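Local coordinates for protein aminoglycoside 3'-phosphotransferase AphA1-IAB (Acinetobacter baumannii, PDB 4GKH) that phosphorylates kanamycin and related aminoglycosides at the 3'-hydroxyl using a nucleoside triphosphate, and so confers resistance to these antibiotics, at residues F108-E113 with E119-A124; D225-L230 with M259-F264; A231-C236 with K246-K251. All coordinates share one frame; numbering follows the deposited sequence. Where two conformers were deposited one is given.

Contact 1 (F108-E113 with E119-A124); sequences FQVLEE and ENIVDA
The backbones of 108-113 and 119-124 come closest at L111 and I121, whose CA atoms lie 7.2 Å apart. Both segments are helical: 108-113 is the end of the short helix 107-113, and 119-124 is near the start of helix 118-133. Only five residues separate them, so the contact closes the short turn between two consecutive helices.

I121 does most of the work from its side. Its CG1 branch lies beside the backbone N (chi1 -75°) and then runs extended (chi2 167°), which carries CD1 forward to the other helix. There it meets both backbone and side chain of L111, with I121 CD1 3.7 Å from L111 CA and 3.9 Å from L111 CD1. V110 has two conformers; in the one given, V110 CG1 is 3.7 Å from I121 CD1. The methyl then touches two neighbouring residues of helix 107-113, and the contact is wholly apolar.

Q109, on the same short helix, belongs to the pocket of the bound pyrazolopyrimidine inhibitor. V110 and I121 both also rest on F207 of strand 205-208, while L111 reaches F240 in the loop between helices 227-237 and 242-252.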
loop_
_atom_site.group_PDB
_atom_site.type_symbol
_atom_site.label_atom_id
_atom_site.label_comp_id
_atom_site.label_asym_id
_atom_site.label_seq_id
_atom_site.Cartn_x
_atom_site.Cartn_y
_atom_site.Cartn_z
ATOM N N PHE A 108 -9.546 2.743 -7.610
ATOM C CA PHE A 108 -10.825 2.052 -7.426
ATOM C C PHE A 108 -12.001 2.958 -7.796
ATOM O O PHE A 108 -12.899 2.573 -8.570
ATOM C CB PHE A 108 -10.955 1.571 -5.988
ATOM C CG PHE A 108 -12.256 0.862 -5.696
ATOM C CD1 PHE A 108 -12.387 -0.497 -5.932
ATOM C CD2 PHE A 108 -13.334 1.553 -5.156
ATOM C CE1 PHE A 108 -13.581 -1.155 -5.643
ATOM C CE2 PHE A 108 -14.519 0.902 -4.865
ATOM C CZ PHE A 108 -14.640 -0.448 -5.108
ATOM N N GLN A 109 -11.985 4.175 -7.262
ATOM C CA GLN A 109 -13.033 5.148 -7.545
ATOM C C GLN A 109 -13.159 5.459 -9.034
ATOM O O GLN A 109 -14.265 5.499 -9.567
ATOM C CB GLN A 109 -12.791 6.447 -6.771
ATOM C CG GLN A 109 -12.885 6.301 -5.246
ATOM C CD GLN A 109 -12.643 7.626 -4.512
ATOM O OE1 GLN A 109 -11.500 8.022 -4.273
ATOM N NE2 GLN A 109 -13.724 8.313 -4.161
ATOM N N VAL A 110 -12.034 5.698 -9.706
ATOM C CA VAL A 110 -12.051 6.074 -11.114
ATOM C C VAL A 110 -12.501 4.900 -11.985
ATOM O O VAL A 110 -13.171 5.072 -13.015
ATOM C CB VAL A 110 -10.657 6.567 -11.555
ATOM C CG1 VAL A 110 -10.624 6.793 -13.031
ATOM C CG2 VAL A 110 -10.288 7.846 -10.809
ATOM N N LEU A 111 -12.114 3.694 -11.571
ATOM C CA LEU A 111 -12.568 2.508 -12.297
ATOM C C LEU A 111 -14.103 2.391 -12.225
ATOM O O LEU A 111 -14.774 2.171 -13.248
ATOM C CB LEU A 111 -11.884 1.251 -11.752
ATOM C CG LEU A 111 -12.030 -0.072 -12.509
ATOM C CD1 LEU A 111 -11.582 0.085 -13.945
ATOM C CD2 LEU A 111 -11.222 -1.161 -11.833
ATOM N N GLU A 112 -14.677 2.569 -11.034
ATOM C CA GLU A 112 -16.147 2.527 -10.898
ATOM C C GLU A 112 -16.846 3.650 -11.659
ATOM O O GLU A 112 -17.957 3.480 -12.178
ATOM C CB GLU A 112 -16.579 2.546 -9.427
ATOM C CG GLU A 112 -16.108 1.310 -8.643
ATOM C CD GLU A 112 -16.962 0.988 -7.417
ATOM O OE1 GLU A 112 -17.571 1.913 -6.830
ATOM O OE2 GLU A 112 -17.031 -0.209 -7.049
ATOM N N GLU A 113 -16.192 4.804 -11.714
ATOM C CA GLU A 113 -16.751 5.977 -12.395
ATOM C C GLU A 113 -16.650 5.877 -13.916
ATOM O O GLU A 113 -17.511 6.381 -14.655
ATOM C CB GLU A 113 -16.016 7.234 -11.912
ATOM C CG GLU A 113 -16.510 8.524 -12.517
ATOM C CD GLU A 113 -15.938 9.760 -11.831
ATOM O OE1 GLU A 113 -15.158 9.607 -10.861
ATOM O OE2 GLU A 113 -16.273 10.890 -12.268
ATOM N N GLU A 119 -9.169 -0.773 -19.358
ATOM C CA GLU A 119 -7.913 -1.106 -20.008
ATOM C C GLU A 119 -6.899 0.030 -19.852
ATOM O O GLU A 119 -5.746 -0.212 -19.513
ATOM C CB GLU A 119 -8.131 -1.512 -21.461
ATOM C CG GLU A 119 -8.944 -2.801 -21.549
ATOM C CD GLU A 119 -9.326 -3.156 -22.963
ATOM O OE1 GLU A 119 -8.953 -2.395 -23.880
ATOM O OE2 GLU A 119 -10.000 -4.193 -23.156
ATOM N N ASN A 120 -7.339 1.268 -20.039
ATOM C CA ASN A 120 -6.424 2.395 -19.895
ATOM C C ASN A 120 -5.918 2.536 -18.465
ATOM O O ASN A 120 -4.752 2.902 -18.234
ATOM C CB ASN A 120 -7.096 3.700 -20.320
ATOM C CG ASN A 120 -7.310 3.791 -21.818
ATOM O OD1 ASN A 120 -6.630 3.126 -22.603
ATOM N ND2 ASN A 120 -8.254 4.630 -22.222
ATOM N N ILE A 121 -6.798 2.269 -17.503
ATOM C CA ILE A 121 -6.436 2.405 -16.094
ATOM C C ILE A 121 -5.389 1.366 -15.700
ATOM O O ILE A 121 -4.391 1.678 -15.048
ATOM C CB ILE A 121 -7.690 2.316 -15.182
ATOM C CG1 ILE A 121 -8.488 3.623 -15.281
ATOM C CG2 ILE A 121 -7.295 2.053 -13.743
ATOM C CD1 ILE A 121 -9.897 3.553 -14.684
ATOM N N VAL A 122 -5.594 0.131 -16.136
ATOM C CA VAL A 122 -4.635 -0.927 -15.845
ATOM C C VAL A 122 -3.296 -0.684 -16.561
ATOM O O VAL A 122 -2.226 -0.894 -15.979
ATOM C CB VAL A 122 -5.221 -2.318 -16.185
ATOM C CG1 VAL A 122 -4.124 -3.371 -16.266
ATOM C CG2 VAL A 122 -6.295 -2.699 -15.154
ATOM N N ASP A 123 -3.356 -0.218 -17.807
ATOM C CA ASP A 123 -2.135 0.120 -18.544
ATOM C C ASP A 123 -1.312 1.147 -17.774
ATOM O O ASP A 123 -0.095 1.028 -17.680
ATOM C CB ASP A 123 -2.455 0.694 -19.928
ATOM C CG ASP A 123 -3.020 -0.340 -20.878
ATOM O OD1 ASP A 123 -3.065 -1.536 -20.513
ATOM O OD2 ASP A 123 -3.417 0.048 -21.995
ATOM N N ALA A 124 -1.981 2.164 -17.239
ATOM C CA ALA A 124 -1.289 3.184 -16.456
ATOM C C ALA A 124 -0.706 2.592 -15.182
ATOM O O ALA A 124 0.392 2.954 -14.774
ATOM C CB ALA A 124 -2.213 4.346 -16.123
#

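Contact 2 (D225-L230 with M259-F264); sequences DRYQDL and MNKLQF
K261 sets its CB over one face of the Y227 ring, toward the rim, and the rest of its chain crosses beside the ring at about a right angle. K261 CB stands 4.1 Å from the ring centroid, 21° off the ring normal, a CH-pi contact. K261 CE passes Y227 CD1 at 3.6 Å. L230 CD1 lies over the centre of the opposite face. The chain of K261 bends at chi2 and chi3, which turns its amine to D225. K261 NZ donates to D225 OD2 at 2.8 Å, on the syn side of the carboxylate, a salt bridge.

D225 precedes the turn into helix 227-237 and acts as its cap: Y227 N donates to D225 OD1 at 2.8 Å, with an N-H...O angle of 162°. One carboxylate therefore joins the start of this helix to a lysine of helix 259-269, in the helical C-terminal lobe of the kinase-like fold. D225 OD2 also accepts from D192 N, so three hydrogen bonds grip the buried carboxylate, two at OD2 and one at OD1.

Beside the lysine, L262 CB is 4.3 Å from Y227 CD2. The phenol OH of Y227 is hydrogen-bonded to D258 N, just before helix 259-269.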
loop_
_atom_site.group_PDB
_atom_site.type_symbol
_atom_site.label_atom_id
_atom_site.label_comp_id
_atom_site.label_asym_id
_atom_site.label_seq_id
_atom_site.Cartn_x
_atom_site.Cartn_y
_atom_site.Cartn_z
ATOM N N ASP A 225 10.152 -9.416 -3.125
ATOM C CA ASP A 225 9.933 -10.016 -4.450
ATOM C C ASP A 225 8.931 -9.145 -5.219
ATOM O O ASP A 225 8.015 -8.595 -4.615
ATOM C CB ASP A 225 9.405 -11.453 -4.311
ATOM C CG ASP A 225 9.292 -12.158 -5.646
ATOM O OD1 ASP A 225 8.241 -12.009 -6.307
ATOM O OD2 ASP A 225 10.256 -12.847 -6.038
ATOM N N ARG A 226 9.080 -9.032 -6.544
ATOM C CA ARG A 226 8.156 -8.181 -7.318
ATOM C C ARG A 226 6.687 -8.626 -7.197
ATOM O O ARG A 226 5.775 -7.819 -7.344
ATOM C CB ARG A 226 8.590 -8.059 -8.791
ATOM C CG ARG A 226 8.560 -9.345 -9.595
ATOM C CD ARG A 226 9.045 -9.132 -11.048
ATOM N NE ARG A 226 10.500 -9.074 -11.164
ATOM C CZ ARG A 226 11.190 -8.021 -11.604
ATOM N NH1 ARG A 226 10.574 -6.914 -11.983
ATOM N NH2 ARG A 226 12.513 -8.075 -11.666
ATOM N N TYR A 227 6.452 -9.902 -6.903
ATOM C CA TYR A 227 5.073 -10.386 -6.749
ATOM C C TYR A 227 4.357 -9.865 -5.489
ATOM O O TYR A 227 3.143 -10.020 -5.348
ATOM C CB TYR A 227 5.013 -11.919 -6.828
ATOM C CG TYR A 227 5.017 -12.449 -8.248
ATOM C CD1 TYR A 227 6.176 -12.418 -9.022
ATOM C CD2 TYR A 227 3.863 -12.992 -8.812
ATOM C CE1 TYR A 227 6.185 -12.893 -10.329
ATOM C CE2 TYR A 227 3.863 -13.474 -10.114
ATOM C CZ TYR A 227 5.027 -13.427 -10.866
ATOM O OH TYR A 227 5.022 -13.918 -12.156
ATOM N N GLN A 228 5.092 -9.241 -4.572
ATOM C CA GLN A 228 4.432 -8.576 -3.447
ATOM C C GLN A 228 3.458 -7.517 -3.948
ATOM O O GLN A 228 2.365 -7.358 -3.410
ATOM C CB GLN A 228 5.452 -7.905 -2.514
ATOM C CG GLN A 228 4.794 -6.977 -1.467
ATOM C CD GLN A 228 3.854 -7.728 -0.528
ATOM O OE1 GLN A 228 3.992 -8.936 -0.335
ATOM N NE2 GLN A 228 2.887 -7.011 0.060
ATOM N N ASP A 229 3.854 -6.790 -4.984
ATOM C CA ASP A 229 3.006 -5.727 -5.521
ATOM C C ASP A 229 2.053 -6.274 -6.568
ATOM O O ASP A 229 0.880 -5.898 -6.610
ATOM C CB ASP A 229 3.863 -4.587 -6.109
ATOM C CG ASP A 229 4.609 -3.783 -5.011
ATOM O OD1 ASP A 229 4.137 -3.773 -3.840
ATOM O OD2 ASP A 229 5.656 -3.168 -5.333
ATOM N N LEU A 230 2.562 -7.159 -7.416
ATOM C CA LEU A 230 1.742 -7.736 -8.463
ATOM C C LEU A 230 0.552 -8.487 -7.864
ATOM O O LEU A 230 -0.556 -8.389 -8.385
ATOM C CB LEU A 230 2.566 -8.665 -9.345
ATOM C CG LEU A 230 3.584 -8.020 -10.285
ATOM C CD1 LEU A 230 4.580 -9.077 -10.736
ATOM C CD2 LEU A 230 2.875 -7.375 -11.491
HETATM N N MSE A 259 2.394 -18.794 -10.670
HETATM C CA MSE A 259 1.227 -18.999 -9.823
HETATM C C MSE A 259 1.610 -19.264 -8.358
HETATM O O MSE A 259 0.900 -18.848 -7.443
HETATM C CB MSE A 259 0.365 -20.136 -10.374
HETATM C CG MSE A 259 -0.179 -19.879 -11.778
HETATM SE SE MSE A 259 -0.997 -18.129 -11.921
HETATM C CE MSE A 259 -2.533 -18.399 -10.760
ATOM N N ASN A 260 2.731 -19.950 -8.144
ATOM C CA ASN A 260 3.214 -20.204 -6.791
ATOM C C ASN A 260 3.564 -18.919 -6.050
ATOM O O ASN A 260 3.216 -18.753 -4.877
ATOM C CB ASN A 260 4.415 -21.146 -6.806
ATOM C CG ASN A 260 4.913 -21.478 -5.413
ATOM O OD1 ASN A 260 4.278 -22.242 -4.683
ATOM N ND2 ASN A 260 6.054 -20.908 -5.037
ATOM N N LYS A 261 4.249 -18.003 -6.727
ATOM C CA LYS A 261 4.609 -16.745 -6.091
ATOM C C LYS A 261 3.383 -15.866 -5.920
ATOM O O LYS A 261 3.257 -15.141 -4.937
ATOM C CB LYS A 261 5.702 -16.000 -6.877
ATOM C CG LYS A 261 7.067 -16.667 -6.801
ATOM C CD LYS A 261 8.203 -15.641 -6.883
ATOM C CE LYS A 261 8.426 -15.111 -8.263
ATOM N NZ LYS A 261 9.741 -14.419 -8.320
ATOM N N LEU A 262 2.463 -15.949 -6.873
ATOM C CA LEU A 262 1.222 -15.198 -6.756
ATOM C C LEU A 262 0.461 -15.653 -5.496
ATOM O O LEU A 262 0.072 -14.838 -4.643
ATOM C CB LEU A 262 0.365 -15.435 -8.008
ATOM C CG LEU A 262 -0.958 -14.681 -8.152
ATOM C CD1 LEU A 262 -0.746 -13.206 -7.984
ATOM C CD2 LEU A 262 -1.590 -14.975 -9.519
ATOM N N GLN A 263 0.282 -16.958 -5.378
ATOM C CA GLN A 263 -0.490 -17.529 -4.280
ATOM C C GLN A 263 0.191 -17.236 -2.951
ATOM O O GLN A 263 -0.464 -16.843 -1.974
ATOM C CB GLN A 263 -0.629 -19.037 -4.476
ATOM C CG GLN A 263 -1.339 -19.741 -3.342
ATOM C CD GLN A 263 -2.847 -19.670 -3.458
ATOM O OE1 GLN A 263 -3.403 -18.711 -4.000
ATOM N NE2 GLN A 263 -3.523 -20.699 -2.953
ATOM N N PHE A 264 1.508 -17.411 -2.906
ATOM C CA PHE A 264 2.224 -17.078 -1.685
ATOM C C PHE A 264 1.947 -15.655 -1.196
ATOM O O PHE A 264 1.646 -15.445 -0.021
ATOM C CB PHE A 264 3.738 -17.322 -1.777
ATOM C CG PHE A 264 4.475 -16.830 -0.560
ATOM C CD1 PHE A 264 4.542 -17.618 0.580
ATOM C CD2 PHE A 264 5.032 -15.551 -0.534
ATOM C CE1 PHE A 264 5.202 -17.165 1.719
ATOM C CE2 PHE A 264 5.676 -15.086 0.609
ATOM C CZ PHE A 264 5.758 -15.900 1.734
#

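Contact 3 (A231-C236 with K246-K251); sequences AILWNC and KRLFQK. With KAN (kanamycin a), chain M.
W234 has its CG anti to the backbone N, and F249 has its CG beside the backbone N (chi1 -81°); these torsions bring the indole and the phenyl ring together. They meet through W234 CD1 and F249 CE2, 3.4 Å apart. The indole atom comes in at the edge of the phenyl ring, near its plane. The five-membered ring of W234 and the F249 ring are inclined at 58°, with centroids 5.3 Å apart.

L233 and L248 fill the neighbouring position. L233 CD2 approaches L248 CD1 to 3.7 Å, and the second methyl of L248 turns to the backbone, with L248 CD2 3.8 Å from W234 N. The two helical segments run roughly antiparallel, at 144°, and their axes approach to 10.0 Å. The side-chain contacts are mainly apolar.

N235 and C236 belong to the kanamycin pocket. N235 O lies 3.3 Å from kanamycin O14, and C236 SG is 3.8 Å from kanamycin O15. N235 ND2 donates to D168, which also binds the antibiotic. The segment 231-236 therefore presents L233 and W234 to helix 242-252 and N235 and C236 to the substrate.

Around the contact, L233 also packs on L125 of helix 118-133, and A231 on L262 and H265 of helix 259-269. Helix 227-237 is thus flanked by three helices of the C-terminal lobe.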
loop_
_atom_site.group_PDB
_atom_site.type_symbol
_atom_site.label_atom_id
_atom_site.label_comp_id
_atom_site.label_asym_id
_atom_site.label_seq_id
_atom_site.Cartn_x
_atom_site.Cartn_y
_atom_site.Cartn_z
ATOM N N ALA A 231 0.769 -9.209 -6.763
ATOM C CA ALA A 231 -0.291 -10.065 -6.207
ATOM C C ALA A 231 -1.455 -9.245 -5.685
ATOM O O ALA A 231 -2.629 -9.558 -5.928
ATOM C CB ALA A 231 0.254 -10.967 -5.088
ATOM N N ILE A 232 -1.129 -8.194 -4.948
ATOM C CA ILE A 232 -2.157 -7.395 -4.313
ATOM C C ILE A 232 -2.999 -6.654 -5.341
ATOM O O ILE A 232 -4.218 -6.588 -5.212
ATOM C CB ILE A 232 -1.543 -6.445 -3.263
ATOM C CG1 ILE A 232 -0.974 -7.288 -2.111
ATOM C CG2 ILE A 232 -2.574 -5.438 -2.764
ATOM C CD1 ILE A 232 -0.492 -6.470 -0.899
ATOM N N LEU A 233 -2.356 -6.114 -6.376
ATOM C CA LEU A 233 -3.115 -5.403 -7.401
ATOM C C LEU A 233 -3.959 -6.396 -8.201
ATOM O O LEU A 233 -5.114 -6.122 -8.554
ATOM C CB LEU A 233 -2.169 -4.620 -8.327
ATOM C CG LEU A 233 -2.881 -3.792 -9.407
ATOM C CD1 LEU A 233 -3.899 -2.851 -8.770
ATOM C CD2 LEU A 233 -1.867 -3.000 -10.241
ATOM N N TRP A 234 -3.369 -7.548 -8.517
ATOM C CA TRP A 234 -4.074 -8.603 -9.255
ATOM C C TRP A 234 -5.330 -9.051 -8.485
ATOM O O TRP A 234 -6.403 -9.297 -9.061
ATOM C CB TRP A 234 -3.122 -9.790 -9.498
ATOM C CG TRP A 234 -3.700 -10.925 -10.276
ATOM C CD1 TRP A 234 -3.689 -11.080 -11.635
ATOM C CD2 TRP A 234 -4.340 -12.091 -9.746
ATOM N NE1 TRP A 234 -4.307 -12.256 -11.981
ATOM C CE2 TRP A 234 -4.719 -12.894 -10.842
ATOM C CE3 TRP A 234 -4.653 -12.521 -8.456
ATOM C CZ2 TRP A 234 -5.382 -14.114 -10.686
ATOM C CZ3 TRP A 234 -5.322 -13.740 -8.300
ATOM C CH2 TRP A 234 -5.672 -14.517 -9.408
ATOM N N ASN A 235 -5.193 -9.139 -7.169
ATOM C CA ASN A 235 -6.326 -9.511 -6.320
ATOM C C ASN A 235 -7.447 -8.461 -6.432
ATOM O O ASN A 235 -8.616 -8.812 -6.629
ATOM C CB ASN A 235 -5.871 -9.686 -4.858
ATOM C CG ASN A 235 -6.918 -10.388 -4.002
ATOM O OD1 ASN A 235 -7.590 -11.308 -4.459
ATOM N ND2 ASN A 235 -7.060 -9.954 -2.763
ATOM N N CYS A 236 -7.079 -7.182 -6.355
ATOM C CA CYS A 236 -8.050 -6.089 -6.463
ATOM C C CYS A 236 -8.811 -6.132 -7.773
ATOM O O CYS A 236 -10.041 -5.984 -7.810
ATOM C CB CYS A 236 -7.347 -4.738 -6.359
ATOM S SG CYS A 236 -6.745 -4.428 -4.680
ATOM N N LYS A 246 -5.348 -10.349 -16.201
ATOM C CA LYS A 246 -4.376 -10.853 -17.162
ATOM C C LYS A 246 -3.623 -9.684 -17.811
ATOM O O LYS A 246 -2.411 -9.755 -18.035
ATOM C CB LYS A 246 -5.059 -11.714 -18.233
ATOM C CG LYS A 246 -4.076 -12.328 -19.213
ATOM C CD LYS A 246 -4.772 -13.084 -20.330
ATOM C CE LYS A 246 -3.767 -13.816 -21.211
ATOM N NZ LYS A 246 -3.099 -14.938 -20.495
ATOM N N ARG A 247 -4.342 -8.601 -18.092
ATOM C CA ARG A 247 -3.745 -7.429 -18.729
ATOM C C ARG A 247 -2.651 -6.783 -17.874
ATOM O O ARG A 247 -1.672 -6.245 -18.406
ATOM C CB ARG A 247 -4.813 -6.389 -19.084
ATOM C CG ARG A 247 -4.255 -5.149 -19.791
ATOM C CD ARG A 247 -5.377 -4.240 -20.276
ATOM N NE ARG A 247 -4.898 -3.240 -21.226
ATOM C CZ ARG A 247 -5.162 -3.255 -22.524
ATOM N NH1 ARG A 247 -5.928 -4.214 -23.043
ATOM N NH2 ARG A 247 -4.677 -2.299 -23.306
ATOM N N LEU A 248 -2.830 -6.832 -16.557
ATOM C CA LEU A 248 -1.842 -6.294 -15.633
ATOM C C LEU A 248 -0.491 -6.970 -15.833
ATOM O O LEU A 248 0.518 -6.298 -16.004
ATOM C CB LEU A 248 -2.301 -6.467 -14.189
ATOM C CG LEU A 248 -1.196 -6.141 -13.184
ATOM C CD1 LEU A 248 -0.788 -4.675 -13.304
ATOM C CD2 LEU A 248 -1.657 -6.503 -11.748
ATOM N N PHE A 249 -0.480 -8.299 -15.811
ATOM C CA PHE A 249 0.746 -9.047 -16.080
ATOM C C PHE A 249 1.306 -8.798 -17.480
ATOM O O PHE A 249 2.510 -8.561 -17.638
ATOM C CB PHE A 249 0.536 -10.541 -15.861
ATOM C CG PHE A 249 0.622 -10.951 -14.426
ATOM C CD1 PHE A 249 1.844 -11.009 -13.786
ATOM C CD2 PHE A 249 -0.520 -11.281 -13.714
ATOM C CE1 PHE A 249 1.930 -11.385 -12.458
ATOM C CE2 PHE A 249 -0.438 -11.662 -12.391
ATOM C CZ PHE A 249 0.787 -11.705 -11.761
ATOM N N GLN A 250 0.439 -8.872 -18.493
ATOM C CA GLN A 250 0.855 -8.631 -19.867
ATOM C C GLN A 250 1.582 -7.298 -20.053
ATOM O O GLN A 250 2.683 -7.262 -20.606
ATOM C CB GLN A 250 -0.341 -8.701 -20.818
ATOM C CG GLN A 250 -0.031 -8.226 -22.238
ATOM C CD GLN A 250 0.889 -9.167 -22.981
ATOM O OE1 GLN A 250 1.604 -8.757 -23.897
ATOM N NE2 GLN A 250 0.875 -10.440 -22.595
ATOM N N LYS A 251 0.966 -6.212 -19.595
ATOM C CA LYS A 251 1.520 -4.869 -19.787
ATOM C C LYS A 251 2.756 -4.664 -18.921
ATOM O O LYS A 251 3.670 -3.946 -19.298
ATOM C CB LYS A 251 0.459 -3.797 -19.485
ATOM C CG LYS A 251 -0.676 -3.804 -20.542
ATOM C CD LYS A 251 -0.130 -3.445 -21.897
ATOM C CE LYS A 251 -1.211 -3.468 -22.959
ATOM N NZ LYS A 251 -0.731 -2.768 -24.183
HETATM C C1 KAN M . -7.036 -4.414 3.594
HETATM C C2 KAN M . -6.430 -3.120 3.097
HETATM C C3 KAN M . -5.041 -2.874 3.652
HETATM C C4 KAN M . -5.137 -2.838 5.177
HETATM C C5 KAN M . -5.674 -4.175 5.651
HETATM C C6 KAN M . -5.765 -4.042 7.171
HETATM C C7 KAN M . -7.303 -9.362 1.752
HETATM C C8 KAN M . -8.342 -8.274 1.652
HETATM C C9 KAN M . -7.612 -6.914 1.731
HETATM C C10 KAN M . -6.878 -6.754 3.081
HETATM C C11 KAN M . -5.809 -7.872 3.131
HETATM C C12 KAN M . -6.506 -9.226 3.060
HETATM C C13 KAN M . -10.365 -7.957 0.289
HETATM C C14 KAN M . -11.059 -8.951 -0.643
HETATM C C15 KAN M . -10.504 -8.983 -2.049
HETATM C C16 KAN M . -10.628 -7.597 -2.643
HETATM C C17 KAN M . -9.827 -6.660 -1.748
HETATM C C18 KAN M . -9.695 -5.232 -2.325
HETATM N N1 KAN M . -6.272 -5.294 7.745
HETATM N N2 KAN M . -5.078 -7.770 4.407
HETATM N N3 KAN M . -8.057 -10.636 1.709
HETATM N N4 KAN M . -11.278 -9.919 -2.874
HETATM O O5 KAN M . -6.984 -4.386 5.065
HETATM O O6 KAN M . -6.379 -3.162 1.659
HETATM O O7 KAN M . -4.581 -1.613 3.145
HETATM O O8 KAN M . -3.838 -2.645 5.754
HETATM O O9 KAN M . -6.197 -5.484 3.147
HETATM O O10 KAN M . -8.519 -5.820 1.442
HETATM O O11 KAN M . -9.047 -8.491 0.405
HETATM O O12 KAN M . -10.361 -6.674 -0.388
HETATM O O13 KAN M . -10.990 -10.221 0.014
HETATM O O14 KAN M . -10.060 -7.620 -3.947
HETATM O O15 KAN M . -8.769 -4.468 -1.505
#

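From the N terminus, contact 1 comes first and closes the short turn between helices 107-113 and 118-133. It is complete before the other two begin. Contact 2 then opens at the start of helix 227-237 and closes on helix 259-269. Contact 3 is nested inside that loop, joining the later part of helix 227-237 to helix 242-252. Contacts 2 and 3 touch: L262 packs on A231 and W234, while F249 meets Y227 and L230. Contact 1 reaches contact 3 through the D123-R247 salt bridge and V122 packing on L248. Contacts 1 and 2 do not touch. Together they tie five helices into one part of the fold.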